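Local coordinates for mannosylglycerate hydrolase MGH1-like glycoside hydrolase domain-containing protein (Thermus thermophilus HB8, PDB 4WVB), which hydrolyses mannosylglycerate, a solute made by thermophiles under osmotic stress, to mannose and glycerate, and also cleaves glucosylglycerate, at residues A[28-33]-A[74-79]; A[50-55]-A[126-131]. All coordinates share one frame; numbering follows the deposited sequence.

Overall arrangement
Interaction 1 joins segment 28-33, which holds probable substrate-binding residues, to the loop 74-79; interaction 2 packs helix 48-62 against helix 121-146 in the helical part of the same glycoside hydrolase domain. Their centres lie 18 Å apart, and along the chain their segments alternate. One probable hydrogen bond links them: Q31 NE2 of interaction 1 lies 3.0 Å from E54 O of interaction 2. Glucose is bound on the side of interaction 1, where W32 CD1 comes within 3.3 Å of the sugar C6. Interaction 2 stands further back, with the side chain of L55 about 13 Å from the glucose, yet Q53 touches Y81, a probable substrate-binding residue.

Interaction 1 (A[28-33]-A[74-79]); sequences YPYQWL and FHEQSR. With GLC (alpha-D-glucopyranose), chain F.
Q31 and H75 meet in the tightly packed part of this contact, where H75 NE2 donates a nearly straight bond (168°) to Q31 OE1 at 2.9 Å. The acceptor lies close to the imidazole plane, although the amide is turned out of it. With CG anti to the backbone N (chi1 178°) and the chain extended beyond it, Q31 reaches across to the ring. R79 NE donates to H75 ND1 over 3.0 Å from a position tilted out of the imidazole plane, and the two bonds together help to fix the ring's turn; Q31 NE2 bonds to S36 OG.

Equally close-packed is the T-shaped stack in which the edge of F74 points at the face of Y30, planes at 85°, with F74 CD1 above the centre of the ring. Y28 CB covers the opposite face towards its rim. P29, centre of an inverse gamma turn, accepts a bent bond from E76 N to its O and rests CG against the backbone of 76-77.

The loose side faces solvent. There the exposed E76 adds only CG at the ring's edge, 3.8 Å from Y30 CE1, and Q77 points its CB away.

W32 lays its indole face on glucose C6. Strand 31-32 pairs antiparallel with strand 72-74 at one border of a three-stranded sheet, while Q31, H75 and R79 lean on C57 of helix 48-62.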
ATOM      1  N   TYR A  28      12.353  -6.391  42.352  1.00 36.02           N
ATOM      2  CA  TYR A  28      13.090  -5.189  42.729  1.00 35.79           C
ATOM      3  C   TYR A  28      12.499  -3.958  42.055  1.00 35.08           C
ATOM      4  O   TYR A  28      11.816  -4.072  41.010  1.00 28.62           O
ATOM      5  CB  TYR A  28      14.573  -5.313  42.348  1.00 42.29           C
ATOM      6  CG  TYR A  28      15.394  -6.210  43.268  1.00 49.72           C
ATOM      7  CD1 TYR A  28      15.565  -5.894  44.617  1.00 55.00           C
ATOM      8  CD2 TYR A  28      16.014  -7.366  42.779  1.00 54.56           C
ATOM      9  CE1 TYR A  28      16.324  -6.706  45.454  1.00 58.50           C
ATOM     10  CE2 TYR A  28      16.775  -8.183  43.606  1.00 58.77           C
ATOM     11  CZ  TYR A  28      16.926  -7.850  44.942  1.00 60.94           C
ATOM     12  OH  TYR A  28      17.681  -8.657  45.763  1.00 62.41           O
ATOM     13  N   PRO A  29      12.771  -2.767  42.625  1.00 33.38           N
ATOM     14  CA  PRO A  29      12.236  -1.547  42.030  1.00 33.20           C
ATOM     15  C   PRO A  29      12.964  -1.182  40.731  1.00 29.91           C
ATOM     16  O   PRO A  29      13.744  -0.218  40.699  1.00 30.61           O
ATOM     17  CB  PRO A  29      12.447  -0.492  43.129  1.00 33.99           C
ATOM     18  CG  PRO A  29      13.586  -1.008  43.924  1.00 35.34           C
ATOM     19  CD  PRO A  29      13.530  -2.495  43.865  1.00 34.20           C
ATOM     20  N   TYR A  30      12.702  -1.958  39.676  1.00 28.67           N
ATOM     21  CA  TYR A  30      13.206  -1.680  38.328  1.00 27.97           C
ATOM     22  C   TYR A  30      12.053  -1.502  37.327  1.00 26.75           C
ATOM     23  O   TYR A  30      11.002  -2.131  37.473  1.00 26.42           O
ATOM     24  CB  TYR A  30      14.083  -2.816  37.816  1.00 30.98           C
ATOM     25  CG  TYR A  30      15.199  -3.253  38.736  1.00 32.34           C
ATOM     26  CD1 TYR A  30      15.884  -2.337  39.529  1.00 32.72           C
ATOM     27  CD2 TYR A  30      15.580  -4.586  38.793  1.00 33.92           C
ATOM     28  CE1 TYR A  30      16.920  -2.747  40.357  1.00 35.17           C
ATOM     29  CE2 TYR A  30      16.620  -5.006  39.628  1.00 35.48           C
ATOM     30  CZ  TYR A  30      17.279  -4.084  40.397  1.00 36.14           C
ATOM     31  OH  TYR A  30      18.296  -4.501  41.215  1.00 40.22           O
ATOM     32  N   GLN A  31      12.289  -0.676  36.309  1.00 24.79           N
ATOM     33  CA  GLN A  31      11.274  -0.341  35.312  1.00 23.58           C
ATOM     34  C   GLN A  31      11.611  -1.007  33.980  1.00 23.89           C
ATOM     35  O   GLN A  31      12.731  -0.896  33.524  1.00 24.50           O
ATOM     36  CB  GLN A  31      11.216   1.169  35.122  1.00 23.87           C
ATOM     37  CG  GLN A  31      10.218   1.617  34.069  1.00 23.59           C
ATOM     38  CD  GLN A  31       9.918   3.105  34.114  1.00 24.79           C
ATOM     39  OE1 GLN A  31      10.730   3.911  34.591  1.00 25.23           O
ATOM     40  NE2 GLN A  31       8.750   3.486  33.586  1.00 24.76           N
ATOM     41  N   TRP A  32      10.635  -1.657  33.341  1.00 23.70           N
ATOM     42  CA  TRP A  32      10.878  -2.331  32.072  1.00 23.66           C
ATOM     43  C   TRP A  32      10.175  -1.541  30.959  1.00 22.94           C
ATOM     44  O   TRP A  32       9.066  -1.031  31.163  1.00 21.33           O
ATOM     45  CB  TRP A  32      10.347  -3.767  32.111  1.00 26.93           C
ATOM     46  CG  TRP A  32      11.324  -4.898  32.434  1.00 31.09           C
ATOM     47  CD1 TRP A  32      11.869  -5.794  31.538  1.00 33.26           C
ATOM     48  CD2 TRP A  32      11.805  -5.293  33.723  1.00 35.90           C
ATOM     49  NE1 TRP A  32      12.653  -6.705  32.195  1.00 37.16           N
ATOM     50  CE2 TRP A  32      12.635  -6.420  33.535  1.00 35.89           C
ATOM     51  CE3 TRP A  32      11.624  -4.801  35.012  1.00 36.76           C
ATOM     52  CZ2 TRP A  32      13.285  -7.055  34.590  1.00 40.34           C
ATOM     53  CZ3 TRP A  32      12.261  -5.447  36.068  1.00 40.92           C
ATOM     54  CH2 TRP A  32      13.084  -6.546  35.851  1.00 40.49           C
ATOM     55  N   LEU A  33      10.813  -1.486  29.794  1.00 22.75           N
ATOM     56  CA  LEU A  33      10.372  -0.651  28.671  1.00 21.72           C
ATOM     57  C   LEU A  33       9.011  -1.045  28.121  1.00 20.78           C
ATOM     58  O   LEU A  33       8.089  -0.192  28.101  1.00 21.19           O
ATOM     59  CB  LEU A  33      11.403  -0.691  27.533  1.00 22.28           C
ATOM     60  CG  LEU A  33      11.275   0.259  26.334  1.00 24.08           C
ATOM     61  CD1 LEU A  33      12.553   0.157  25.514  1.00 23.59           C
ATOM     62  CD2 LEU A  33      10.085  -0.001  25.422  1.00 25.26           C
ATOM     63  N   PHE A  74      17.369   0.598  36.045  1.00 26.61           N
ATOM     64  CA  PHE A  74      17.595   0.051  37.401  1.00 28.13           C
ATOM     65  C   PHE A  74      17.434   1.140  38.466  1.00 28.39           C
ATOM     66  O   PHE A  74      18.403   1.585  39.066  1.00 27.60           O
ATOM     67  CB  PHE A  74      18.976  -0.598  37.498  1.00 28.28           C
ATOM     68  CG  PHE A  74      19.152  -1.779  36.586  1.00 26.67           C
ATOM     69  CD1 PHE A  74      18.522  -2.986  36.877  1.00 27.57           C
ATOM     70  CD2 PHE A  74      19.925  -1.693  35.431  1.00 28.84           C
ATOM     71  CE1 PHE A  74      18.677  -4.076  36.040  1.00 26.77           C
ATOM     72  CE2 PHE A  74      20.081  -2.790  34.586  1.00 27.89           C
ATOM     73  CZ  PHE A  74      19.447  -3.978  34.897  1.00 25.97           C
ATOM     74  N   HIS A  75      16.199   1.544  38.715  1.00 27.65           N
ATOM     75  CA  HIS A  75      15.950   2.670  39.611  1.00 27.67           C
ATOM     76  C   HIS A  75      16.500   2.434  41.015  1.00 29.62           C
ATOM     77  O   HIS A  75      17.069   3.352  41.601  1.00 30.10           O
ATOM     78  CB  HIS A  75      14.459   2.982  39.723  1.00 28.58           C
ATOM     79  CG  HIS A  75      13.852   3.558  38.478  1.00 26.29           C
ATOM     80  ND1 HIS A  75      14.111   4.838  38.041  1.00 27.08           N
ATOM     81  CD2 HIS A  75      12.956   3.038  37.602  1.00 27.26           C
ATOM     82  CE1 HIS A  75      13.408   5.081  36.948  1.00 26.52           C
ATOM     83  NE2 HIS A  75      12.713   3.998  36.650  1.00 25.89           N
ATOM     84  N   GLU A  76      16.280   1.234  41.552  1.00 31.38           N
ATOM     85  CA  GLU A  76      16.656   0.890  42.940  1.00 37.10           C
ATOM     86  C   GLU A  76      15.906   1.680  44.033  1.00 38.98           C
ATOM     87  O   GLU A  76      16.264   1.616  45.208  1.00 39.95           O
ATOM     88  CB  GLU A  76      18.179   0.971  43.116  1.00 39.47           C
ATOM     89  CG  GLU A  76      18.893  -0.099  42.296  1.00 43.45           C
ATOM     90  CD  GLU A  76      20.410  -0.003  42.354  1.00 49.30           C
ATOM     91  OE1 GLU A  76      20.932   0.958  42.961  1.00 54.55           O
ATOM     92  OE2 GLU A  76      21.078  -0.890  41.776  1.00 50.72           O
ATOM     93  N   GLN A  77      14.841   2.382  43.651  1.00 37.16           N
ATOM     94  CA  GLN A  77      14.065   3.206  44.572  1.00 37.88           C
ATOM     95  C   GLN A  77      12.816   3.663  43.842  1.00 36.38           C
ATOM     96  O   GLN A  77      12.720   3.525  42.620  1.00 34.67           O
ATOM     97  CB  GLN A  77      14.856   4.449  45.006  1.00 40.16           C
ATOM     98  CG  GLN A  77      15.277   5.328  43.838  1.00 43.84           C
ATOM     99  CD  GLN A  77      16.222   6.447  44.234  1.00 47.97           C
ATOM    100  OE1 GLN A  77      15.922   7.239  45.117  1.00 51.68           O
ATOM    101  NE2 GLN A  77      17.363   6.524  43.562  1.00 49.90           N
ATOM    102  N   SER A  78      11.888   4.236  44.592  1.00 34.50           N
ATOM    103  CA  SER A  78      10.702   4.856  44.030  1.00 35.36           C
ATOM    104  C   SER A  78      11.062   6.211  43.423  1.00 34.63           C
ATOM    105  O   SER A  78      12.093   6.789  43.775  1.00 33.55           O
ATOM    106  CB  SER A  78       9.636   5.015  45.114  1.00 36.53           C
ATOM    107  OG  SER A  78       9.100   3.751  45.477  1.00 36.51           O
ATOM    108  N   ARG A  79      10.221   6.698  42.504  1.00 33.11           N
ATOM    109  CA  ARG A  79      10.418   7.987  41.858  1.00 32.36           C
ATOM    110  C   ARG A  79       9.224   8.917  42.014  1.00 34.19           C
ATOM    111  O   ARG A  79       8.059   8.498  41.970  1.00 31.95           O
ATOM    112  CB  ARG A  79      10.683   7.805  40.362  1.00 34.16           C
ATOM    113  CG  ARG A  79      11.928   7.008  40.048  1.00 33.35           C
ATOM    114  CD  ARG A  79      13.180   7.709  40.546  1.00 34.23           C
ATOM    115  NE  ARG A  79      14.349   6.964  40.123  1.00 33.59           N
ATOM    116  CZ  ARG A  79      15.594   7.246  40.479  1.00 34.63           C
ATOM    117  NH1 ARG A  79      15.858   8.238  41.325  1.00 33.39           N
ATOM    118  NH2 ARG A  79      16.579   6.494  40.012  1.00 36.01           N
TER
HETATM  119  C1  GLC F 504      10.309 -11.293  30.754  1.00 32.68           C
HETATM  120  C2  GLC F 504       9.360 -11.204  29.535  1.00 31.24           C
HETATM  121  C3  GLC F 504       9.524  -9.828  28.885  1.00 29.46           C
HETATM  122  C4  GLC F 504       9.173  -8.743  29.905  1.00 30.92           C
HETATM  123  C5  GLC F 504      10.045  -8.926  31.166  1.00 33.29           C
HETATM  124  C6  GLC F 504       9.602  -8.030  32.317  1.00 33.53           C
HETATM  125  O1  GLC F 504      11.686 -11.175  30.315  1.00 36.73           O
HETATM  126  O2  GLC F 504       9.620 -12.248  28.590  1.00 29.23           O
HETATM  127  O3  GLC F 504       8.669  -9.745  27.760  1.00 29.87           O
HETATM  128  O4  GLC F 504       9.286  -7.437  29.275  1.00 25.73           O
HETATM  129  O5  GLC F 504      10.002 -10.258  31.707  1.00 32.48           O
HETATM  130  O6  GLC F 504       8.363  -8.489  32.814  1.00 30.30           O

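Interaction 2 (A[50-55]-A[126-131]); sequences RAWQEL and ERARYL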
ATOM      1  N   ARG A  50      -1.091   9.828  36.338  1.00 25.23           N
ATOM      2  CA  ARG A  50      -0.268   8.671  36.681  1.00 24.88           C
ATOM      3  C   ARG A  50       0.086   7.861  35.422  1.00 22.86           C
ATOM      4  O   ARG A  50       1.210   7.329  35.288  1.00 20.99           O
ATOM      5  CB  ARG A  50      -0.982   7.797  37.728  1.00 25.21           C
ATOM      6  CG  ARG A  50      -0.220   6.566  38.164  1.00 25.84           C
ATOM      7  CD  ARG A  50       1.132   6.935  38.743  1.00 25.26           C
ATOM      8  NE  ARG A  50       1.863   5.745  39.172  1.00 26.44           N
ATOM      9  CZ  ARG A  50       2.570   4.956  38.368  1.00 26.73           C
ATOM     10  NH1 ARG A  50       2.663   5.215  37.063  1.00 26.15           N
ATOM     11  NH2 ARG A  50       3.181   3.893  38.867  1.00 28.18           N
ATOM     12  N   ALA A  51      -0.845   7.786  34.476  1.00 22.09           N
ATOM     13  CA  ALA A  51      -0.553   7.110  33.194  1.00 22.02           C
ATOM     14  C   ALA A  51       0.591   7.797  32.433  1.00 21.77           C
ATOM     15  O   ALA A  51       1.524   7.145  31.971  1.00 21.76           O
ATOM     16  CB  ALA A  51      -1.790   7.050  32.331  1.00 23.13           C
ATOM     17  N   TRP A  52       0.488   9.112  32.283  1.00 22.15           N
ATOM     18  CA  TRP A  52       1.579   9.912  31.689  1.00 21.32           C
ATOM     19  C   TRP A  52       2.891   9.768  32.460  1.00 23.02           C
ATOM     20  O   TRP A  52       3.982   9.614  31.843  1.00 23.20           O
ATOM     21  CB  TRP A  52       1.209  11.383  31.659  1.00 20.55           C
ATOM     22  CG  TRP A  52       0.232  11.795  30.619  1.00 20.90           C
ATOM     23  CD1 TRP A  52      -1.030  12.248  30.841  1.00 20.96           C
ATOM     24  CD2 TRP A  52       0.437  11.847  29.197  1.00 21.32           C
ATOM     25  NE1 TRP A  52      -1.636  12.570  29.650  1.00 21.82           N
ATOM     26  CE2 TRP A  52      -0.763  12.316  28.625  1.00 21.09           C
ATOM     27  CE3 TRP A  52       1.505  11.507  28.351  1.00 20.55           C
ATOM     28  CZ2 TRP A  52      -0.925  12.472  27.260  1.00 21.25           C
ATOM     29  CZ3 TRP A  52       1.353  11.685  26.996  1.00 20.72           C
ATOM     30  CH2 TRP A  52       0.142  12.152  26.452  1.00 21.57           C
ATOM     31  N   GLN A  53       2.808   9.808  33.792  1.00 23.51           N
ATOM     32  CA  GLN A  53       4.021   9.750  34.626  1.00 24.44           C
ATOM     33  C   GLN A  53       4.828   8.466  34.399  1.00 24.07           C
ATOM     34  O   GLN A  53       6.063   8.510  34.372  1.00 24.16           O
ATOM     35  CB  GLN A  53       3.711   9.945  36.118  1.00 26.62           C
ATOM     36  CG  GLN A  53       3.208  11.336  36.457  1.00 28.24           C
ATOM     37  CD  GLN A  53       4.251  12.412  36.268  1.00 31.40           C
ATOM     38  OE1 GLN A  53       5.455  12.168  36.420  1.00 30.91           O
ATOM     39  NE2 GLN A  53       3.794  13.621  35.919  1.00 34.81           N
ATOM     40  N   GLU A  54       4.141   7.345  34.199  1.00 22.91           N
ATOM     41  CA  GLU A  54       4.797   6.073  33.867  1.00 22.53           C
ATOM     42  C   GLU A  54       5.814   6.226  32.734  1.00 21.53           C
ATOM     43  O   GLU A  54       6.964   5.753  32.825  1.00 22.93           O
ATOM     44  CB  GLU A  54       3.770   5.020  33.465  1.00 22.56           C
ATOM     45  CG  GLU A  54       4.365   3.616  33.292  1.00 21.23           C
ATOM     46  CD  GLU A  54       4.598   2.900  34.613  1.00 23.20           C
ATOM     47  OE1 GLU A  54       3.862   3.189  35.591  1.00 24.00           O
ATOM     48  OE2 GLU A  54       5.515   2.049  34.676  1.00 23.49           O
ATOM     49  N   LEU A  55       5.380   6.904  31.675  1.00 21.59           N
ATOM     50  CA  LEU A  55       6.196   7.085  30.489  1.00 21.58           C
ATOM     51  C   LEU A  55       7.203   8.256  30.641  1.00 23.47           C
ATOM     52  O   LEU A  55       8.304   8.155  30.147  1.00 23.78           O
ATOM     53  CB  LEU A  55       5.313   7.297  29.265  1.00 21.64           C
ATOM     54  CG  LEU A  55       4.289   6.163  29.058  1.00 22.55           C
ATOM     55  CD1 LEU A  55       3.541   6.331  27.759  1.00 22.80           C
ATOM     56  CD2 LEU A  55       4.958   4.805  29.108  1.00 23.20           C
ATOM     57  N   GLU A 126       0.761  19.480  26.721  1.00 23.15           N
ATOM     58  CA  GLU A 126       2.037  19.646  27.417  1.00 25.58           C
ATOM     59  C   GLU A 126       2.852  18.358  27.447  1.00 23.44           C
ATOM     60  O   GLU A 126       4.041  18.358  27.155  1.00 20.46           O
ATOM     61  CB  GLU A 126       1.791  20.160  28.834  1.00 29.92           C
ATOM     62  CG  GLU A 126       3.037  20.566  29.604  1.00 35.51           C
ATOM     63  CD  GLU A 126       2.704  21.118  30.986  1.00 42.20           C
ATOM     64  OE1 GLU A 126       1.804  21.985  31.094  1.00 50.39           O
ATOM     65  OE2 GLU A 126       3.344  20.683  31.971  1.00 47.90           O
ATOM     66  N   ARG A 127       2.197  17.247  27.792  1.00 22.83           N
ATOM     67  CA  ARG A 127       2.883  15.970  27.929  1.00 21.49           C
ATOM     68  C   ARG A 127       3.341  15.428  26.567  1.00 20.89           C
ATOM     69  O   ARG A 127       4.450  14.908  26.445  1.00 20.66           O
ATOM     70  CB  ARG A 127       1.974  14.919  28.581  1.00 24.46           C
ATOM     71  CG  ARG A 127       1.470  15.252  29.985  1.00 26.33           C
ATOM     72  CD  ARG A 127       2.550  15.131  31.040  1.00 29.56           C
ATOM     73  NE  ARG A 127       2.032  15.641  32.314  1.00 31.53           N
ATOM     74  CZ  ARG A 127       1.969  16.925  32.639  1.00 36.48           C
ATOM     75  NH1 ARG A 127       2.430  17.871  31.813  1.00 39.35           N
ATOM     76  NH2 ARG A 127       1.441  17.275  33.803  1.00 39.65           N
ATOM     77  N   ALA A 128       2.485  15.543  25.548  1.00 20.51           N
ATOM     78  CA  ALA A 128       2.795  14.994  24.226  1.00 21.49           C
ATOM     79  C   ALA A 128       3.922  15.788  23.537  1.00 21.40           C
ATOM     80  O   ALA A 128       4.783  15.198  22.873  1.00 22.06           O
ATOM     81  CB  ALA A 128       1.548  14.972  23.355  1.00 21.76           C
ATOM     82  N   ARG A 129       3.917  17.110  23.708  1.00 22.24           N
ATOM     83  CA  ARG A 129       4.956  17.974  23.125  1.00 23.67           C
ATOM     84  C   ARG A 129       6.290  17.702  23.794  1.00 21.40           C
ATOM     85  O   ARG A 129       7.346  17.757  23.152  1.00 20.93           O
ATOM     86  CB  ARG A 129       4.569  19.463  23.236  1.00 26.12           C
ATOM     87  CG  ARG A 129       3.384  19.838  22.340  1.00 30.97           C
ATOM     88  CD  ARG A 129       3.117  21.344  22.231  1.00 36.89           C
ATOM     89  NE  ARG A 129       4.201  21.984  21.518  1.00 42.85           N
ATOM     90  CZ  ARG A 129       4.397  21.929  20.198  1.00 47.59           C
ATOM     91  NH1 ARG A 129       3.566  21.272  19.396  1.00 42.34           N
ATOM     92  NH2 ARG A 129       5.449  22.546  19.678  1.00 50.17           N
ATOM     93  N   TYR A 130       6.249  17.395  25.082  1.00 19.46           N
ATOM     94  CA  TYR A 130       7.453  17.014  25.837  1.00 20.18           C
ATOM     95  C   TYR A 130       7.998  15.671  25.379  1.00 20.15           C
ATOM     96  O   TYR A 130       9.201  15.511  25.180  1.00 19.11           O
ATOM     97  CB  TYR A 130       7.158  17.002  27.341  1.00 20.51           C
ATOM     98  CG  TYR A 130       8.322  16.651  28.207  1.00 21.65           C
ATOM     99  CD1 TYR A 130       9.313  17.578  28.466  1.00 23.20           C
ATOM    100  CD2 TYR A 130       8.454  15.384  28.768  1.00 22.76           C
ATOM    101  CE1 TYR A 130      10.397  17.268  29.276  1.00 24.81           C
ATOM    102  CE2 TYR A 130       9.533  15.064  29.566  1.00 24.14           C
ATOM    103  CZ  TYR A 130      10.505  16.013  29.823  1.00 23.84           C
ATOM    104  OH  TYR A 130      11.587  15.693  30.622  1.00 25.89           O
ATOM    105  N   LEU A 131       7.112  14.687  25.213  1.00 18.27           N
ATOM    106  CA  LEU A 131       7.537  13.362  24.828  1.00 18.51           C
ATOM    107  C   LEU A 131       7.874  13.202  23.337  1.00 18.50           C
ATOM    108  O   LEU A 131       8.713  12.372  23.010  1.00 18.31           O
ATOM    109  CB  LEU A 131       6.476  12.315  25.225  1.00 20.03           C
ATOM    110  CG  LEU A 131       6.397  12.026  26.730  1.00 21.86           C
ATOM    111  CD1 LEU A 131       5.189  11.153  27.026  1.00 23.74           C
ATOM    112  CD2 LEU A 131       7.665  11.366  27.235  1.00 23.30           C
TER
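Helix segments 50-55 and 126-131 run almost parallel, their axes 10° apart in direction and 11.3 Å apart at closest approach, with W52 and R127 bringing the backbones nearest. W52 fills much of the gap. Its six-membered ring receives R127 CB over one face in a CH-pi contact, the carbon 3.5 Å from the ring centroid and 13° off the normal. R127 CG continues along the same indole, 3.6 Å from W52 CD2, so it is the aliphatic root of the arginine that lies on the aromatic surface. A bend at chi2 then turns the chain, and the guanidinium stands at 74° to the indole plane, with W52 CB near its edge. From there R127 NH1 makes a weak bond to E126 OE2 at 3.0 Å, while R127 NE forms a salt bridge with E49, whose carboxylate also accepts a bond from Q53 NE2; Q53 OE1 in turn is held by F82 N.

The six-hairpin glycosidase clan is named for a catalytic domain built as an (alpha/alpha)6 barrel of antiparallel helical hairpins, and two nearly parallel neighbours such as these are not the two arms of one hairpin. The far end of the indole meets apolar groups: L131 CD1 sits at its edge, 3.9 Å from W52 CZ3, and A128 CB lies 4.4 Å from W52 CH2. L55 closes the row more loosely, its CB 4.5 Å from L131 CD1. W52 NE1 is buried but satisfied by D118, which helps to fix how the indole is turned, and helix 107-117 packs against W52 and L55 from beside the pair.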